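Local coordinates for ABC transporter, substrate binding protein (Mannopine) (Agrobacterium fabrum, PDB 5L9S) that serves as a periplasmic substrate-binding protein of an ABC transporter, probably for the opine mannopine, here in its open, unliganded conformation, at residues 64-69 and 232-237. Numbering follows the deposited sequence.
Sequences DGEIQA and FLVGDR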
loop_
_atom_site.group_PDB
_atom_site.type_symbol
_atom_site.label_atom_id
_atom_site.label_comp_id
_atom_site.label_asym_id
_atom_site.label_seq_id
_atom_site.Cartn_x
_atom_site.Cartn_y
_atom_site.Cartn_z
ATOM N N ASP A 64 5.721 -6.610 -5.793
ATOM C CA ASP A 64 4.297 -6.651 -6.148
ATOM C C ASP A 64 3.458 -6.274 -4.941
ATOM O O ASP A 64 3.922 -6.432 -3.818
ATOM C CB ASP A 64 3.870 -8.036 -6.689
ATOM C CG ASP A 64 2.750 -7.995 -7.729
ATOM O OD1 ASP A 64 2.047 -6.951 -7.818
ATOM O OD2 ASP A 64 2.577 -9.002 -8.453
ATOM N N GLY A 65 2.231 -5.814 -5.176
ATOM C CA GLY A 65 1.296 -5.454 -4.121
ATOM C C GLY A 65 1.056 -6.598 -3.165
ATOM O O GLY A 65 1.084 -7.760 -3.577
ATOM N N GLU A 66 0.824 -6.285 -1.885
ATOM C CA GLU A 66 0.647 -7.291 -0.836
ATOM C C GLU A 66 -0.591 -8.185 -1.015
ATOM O O GLU A 66 -0.568 -9.353 -0.623
ATOM C CB GLU A 66 0.696 -6.663 0.568
ATOM C CG GLU A 66 -0.465 -5.775 1.003
ATOM C CD GLU A 66 -0.362 -5.374 2.464
ATOM O OE1 GLU A 66 -0.421 -6.272 3.335
ATOM O OE2 GLU A 66 -0.161 -4.172 2.737
ATOM N N ILE A 67 -1.640 -7.659 -1.647
ATOM C CA ILE A 67 -2.854 -8.423 -1.917
ATOM C C ILE A 67 -2.589 -9.417 -3.041
ATOM O O ILE A 67 -3.088 -10.532 -2.989
ATOM C CB ILE A 67 -4.097 -7.506 -2.130
ATOM C CG1 ILE A 67 -4.474 -6.849 -0.799
ATOM C CG2 ILE A 67 -5.307 -8.301 -2.717
ATOM C CD1 ILE A 67 -5.014 -5.537 -0.941
ATOM N N GLN A 68 -1.752 -9.050 -4.020
ATOM C CA GLN A 68 -1.411 -9.988 -5.074
ATOM C C GLN A 68 -0.389 -11.030 -4.538
ATOM O O GLN A 68 -0.367 -12.161 -5.030
ATOM C CB GLN A 68 -0.919 -9.241 -6.345
ATOM C CG GLN A 68 -0.365 -10.122 -7.490
ATOM C CD GLN A 68 -1.354 -11.070 -8.157
ATOM O OE1 GLN A 68 -2.545 -10.788 -8.345
ATOM N NE2 GLN A 68 -0.858 -12.211 -8.594
ATOM N N ALA A 69 0.335 -10.696 -3.445
ATOM C CA ALA A 69 1.395 -11.520 -2.866
ATOM C C ALA A 69 1.100 -12.496 -1.644
ATOM O O ALA A 69 2.068 -12.976 -1.096
ATOM C CB ALA A 69 2.556 -10.614 -2.484
ATOM N N PHE A 232 -6.407 3.065 5.279
ATOM C CA PHE A 232 -6.023 1.766 4.747
ATOM C C PHE A 232 -4.532 1.756 4.383
ATOM O O PHE A 232 -4.103 2.483 3.480
ATOM C CB PHE A 232 -6.938 1.371 3.578
ATOM C CG PHE A 232 -8.409 1.404 3.939
ATOM C CD1 PHE A 232 -9.022 0.311 4.556
ATOM C CD2 PHE A 232 -9.188 2.525 3.657
ATOM C CE1 PHE A 232 -10.374 0.357 4.920
ATOM C CE2 PHE A 232 -10.546 2.560 4.011
ATOM C CZ PHE A 232 -11.124 1.484 4.651
ATOM N N LEU A 233 -3.740 0.960 5.123
ATOM C CA LEU A 233 -2.292 0.823 4.895
ATOM C C LEU A 233 -2.004 -0.403 4.081
ATOM O O LEU A 233 -2.096 -1.511 4.588
ATOM C CB LEU A 233 -1.513 0.811 6.211
ATOM C CG LEU A 233 -0.015 1.079 6.105
ATOM C CD1 LEU A 233 0.282 2.519 5.735
ATOM C CD2 LEU A 233 0.682 0.711 7.382
ATOM N N VAL A 234 -1.736 -0.204 2.791
ATOM C CA VAL A 234 -1.506 -1.274 1.816
ATOM C C VAL A 234 -0.153 -1.049 1.178
ATOM O O VAL A 234 0.135 0.043 0.689
ATOM C CB VAL A 234 -2.648 -1.332 0.738
ATOM C CG1 VAL A 234 -2.473 -2.521 -0.207
ATOM C CG2 VAL A 234 -4.031 -1.389 1.384
ATOM N N GLY A 235 0.653 -2.083 1.130
ATOM C CA GLY A 235 1.952 -1.947 0.493
ATOM C C GLY A 235 2.373 -3.028 -0.475
ATOM O O GLY A 235 1.554 -3.801 -0.992
ATOM N N ASP A 236 3.678 -3.018 -0.757
ATOM C CA ASP A 236 4.371 -3.916 -1.667
ATOM C C ASP A 236 5.201 -4.905 -0.903
ATOM O O ASP A 236 5.771 -4.565 0.136
ATOM C CB ASP A 236 5.285 -3.119 -2.634
ATOM C CG ASP A 236 4.580 -2.324 -3.733
ATOM O OD1 ASP A 236 3.322 -2.267 -3.727
ATOM O OD2 ASP A 236 5.284 -1.761 -4.599
ATOM N N ARG A 237 5.323 -6.098 -1.451
ATOM C CA ARG A 237 6.142 -7.165 -0.903
ATOM C C ARG A 237 7.312 -7.492 -1.841
ATOM O O ARG A 237 7.177 -7.339 -3.052
ATOM C CB ARG A 237 5.294 -8.423 -0.618
ATOM C CG ARG A 237 4.061 -8.133 0.237
ATOM C CD ARG A 237 3.525 -9.325 0.996
ATOM N NE ARG A 237 4.380 -9.560 2.144
ATOM C CZ ARG A 237 4.047 -9.328 3.408
ATOM N NH1 ARG A 237 2.814 -8.948 3.722
ATOM N NH2 ARG A 237 4.931 -9.522 4.371
HETATM O O HOH W 1 0.277 -10.339 2.019
#
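The end of strand 61-65 runs antiparallel to strand 224-240. Asp64 and Arg237 form a hydrogen-bonded pair: Arg237 N gives a nearly straight bond (174°) to Asp64 O at 2.8 Å, almost along the C=O axis, and Asp64 N returns a longer one to Arg237 O at 3.2 Å. Next comes the non-hydrogen-bonded pair Gly65 and Asp236, with only 4.2 Å between their CA atoms. After Gly65 the chain turns into a helical bend at 66-68 and leaves the sheet.

Beyond the last pair, Glu66 holds Gly235 by both backbone and side chain. Its backbone N donates to Gly235 O in the carbonyl plane at 2.7 Å, while its CG sits in the crowded position between backbone N and carbonyl carbon (chi1 70°). From there the extended chain passes alongside Gly235, and OE2 accepts a hydrogen bond from Gly235 N through its anti lone pair at 2.8 Å. Both backbone polar atoms of Gly235 are thus gripped by one residue, and the other oxygen, OE1, makes a salt bridge with Lys105.

The aliphatic part of Arg237 lies over the bend: CG meets Glu66 CA and CB, and CD rests against Ala69 CB at 3.8 Å. Bent at chi3 (77°), the chain carries the guanidinium to the carbonyl oxygens of Asp97 and Gly103; a water that donates to Glu66 O accepts a weak bond from NH1. Farther along, the side chains of Ile67 and Val234 cross obliquely, touching at CD1 and CG1, 4.0 Å apart.

Asp64 is salt-bridged to Arg45 of helix 41-53, and Asp236 OD2 bonds to Tyr14 of helix 12-30. Trp149 of helix 149-158 packs on Ile67 and Val234. Strand 224-240 runs antiparallel to strand 103-116, and this long pair crosses from one lobe to the other, consistent with the hinge of type II periplasmic binding proteins; the contact joins strand 61-65 of one lobe to it.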